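Local coordinates for protein Thiosulfate:glutathione sulfurtransferase (PDB 3D1P) that transfers sulfur from thiosulfate to glutathione in mitochondrial hydrogen sulfide metabolism, working through an enzyme-bound persulfide intermediate, at residues S24-F27 and E28-K31. Sequence-based numbering, arbitrary orientation. Where two conformers were deposited one is given.
With ACT (acetate ion), chain C.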
# COMPACT_ATOMS: atom_id res chain seq x y z
N SER A 24 1.09 -2.64 12.45
CA SER A 24 0.24 -1.55 12.07
C SER A 24 0.92 -0.22 12.42
O SER A 24 1.66 -0.13 13.41
CB SER A 24 -1.07 -1.65 12.82
OG SER A 24 -0.83 -1.78 14.19
N TYR A 25 0.62 0.81 11.64
CA TYR A 25 1.27 2.11 11.76
C TYR A 25 0.25 3.23 11.92
O TYR A 25 -0.77 3.27 11.21
CB TYR A 25 2.12 2.38 10.53
CG TYR A 25 3.25 1.38 10.36
CD1 TYR A 25 4.22 1.21 11.34
CD2 TYR A 25 3.36 0.63 9.22
CE1 TYR A 25 5.28 0.33 11.17
CE2 TYR A 25 4.46 -0.25 9.03
CZ TYR A 25 5.40 -0.40 10.02
OH TYR A 25 6.48 -1.23 9.88
N SER A 26 0.54 4.15 12.83
CA SER A 26 -0.18 5.41 12.98
C SER A 26 0.27 6.43 11.95
O SER A 26 1.27 6.25 11.24
CB SER A 26 0.11 5.99 14.35
OG SER A 26 1.47 6.36 14.40
N PHE A 27 -0.40 7.57 11.93
CA PHE A 27 0.06 8.70 11.11
C PHE A 27 1.52 9.05 11.38
O PHE A 27 2.31 9.20 10.46
CB PHE A 27 -0.81 9.94 11.37
CG PHE A 27 -0.31 11.12 10.60
CD1 PHE A 27 -0.41 11.17 9.22
CD2 PHE A 27 0.27 12.22 11.25
CE1 PHE A 27 0.08 12.23 8.50
CE2 PHE A 27 0.73 13.29 10.54
CZ PHE A 27 0.62 13.31 9.15
N GLU A 28 1.89 9.22 12.66
CA GLU A 28 3.24 9.60 12.96
C GLU A 28 4.24 8.53 12.52
O GLU A 28 5.34 8.83 12.02
CB GLU A 28 3.40 9.93 14.44
CG GLU A 28 2.77 11.25 14.78
CD GLU A 28 3.59 12.48 14.25
OE1 GLU A 28 4.80 12.38 14.32
OE2 GLU A 28 2.94 13.48 13.90
N ASP A 29 3.87 7.25 12.68
CA ASP A 29 4.71 6.19 12.18
C ASP A 29 4.91 6.29 10.66
O ASP A 29 6.03 6.09 10.17
CB ASP A 29 4.08 4.84 12.47
CG ASP A 29 4.01 4.43 13.94
OD1 ASP A 29 4.84 4.92 14.75
OD2 ASP A 29 3.09 3.62 14.25
N MSE A 30 3.82 6.57 9.94
CA MSE A 30 3.90 6.68 8.49
C MSE A 30 4.72 7.88 8.05
O MSE A 30 5.47 7.79 7.08
CB MSE A 30 2.51 6.72 7.88
CG MSE A 30 1.76 5.42 7.99
SE MSE A 30 2.60 3.93 7.11
CE MSE A 30 2.38 4.53 5.37
N LYS A 31 4.56 9.02 8.69
CA LYS A 31 5.35 10.18 8.37
C LYS A 31 6.83 9.79 8.39
O LYS A 31 7.62 10.13 7.49
CB LYS A 31 5.12 11.27 9.41
CG LYS A 31 4.17 12.31 9.00
CD LYS A 31 4.46 13.63 9.73
CE LYS A 31 4.43 13.45 11.23
NZ LYS A 31 4.22 14.75 11.98
C ACT C . 1.81 7.74 17.82
O ACT C . 2.26 6.97 16.91
OXT ACT C . 1.18 8.76 17.44
CH3 ACT C . 2.03 7.42 19.23
O HOH W 1 3.99 1.11 15.09
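Ser-26 and Asp-29 close a capping box at the N-terminus of helix 27-36, where the chain leaves the edge strand 23-24 of the parallel rhodanese sheet. Ser-26 OG, placed between its backbone N and carbonyl carbon (chi1 67°), accepts Asp-29 N at 3.1 Å, and in return Ser-26 N donates to Asp-29 OD2 at 3.0 Å. The second bond is nearly straight at its hydrogen but reaches the carboxylate from above its plane. Ser-26 OG also donates at 2.7 Å to O of an acetate ion, probably from the crystallisation liquor. A water lies near both OD2 and Ser-24 O, while OD1 forms a salt bridge with Arg-32. An alanine at Asp-29 has no carboxylate, which would probably leave Ser-26 N without its acceptor and Arg-32 without this salt-bridge partner.

On the side facing the sheet, the Tyr-25 ring stands almost perpendicular to the Asp-29 carboxylate, with OD2 at the ring edge. The two side chains cross at about a right angle, their CB atoms 3.7 Å apart; the tyrosine hydroxyl continues to Glu-93. Selenomethionine Met-30, bent at chi2 and chi3, brings SE obliquely to the same ring in a Met-aromatic contact, 4.9 Å from the centroid, and also touches Ile-95 and Trp-129.

Phe-27 turns to another flank of the helix. With CG anti to the backbone N (chi1 177°), its ring presents one face to Lys-31, whose CG sits over that face in a CH-pi contact, 3.7 Å from CZ. His-132 stacks on this ring and Trp-129 meets it at an angle, joining the first turn to the C-terminal part of the chain. Past CG the lysine runs by CE2, and Lys-31 NZ forms a salt bridge with Glu-28 OE2 at 2.6 Å, from the syn side but 34° out of the carboxylate plane.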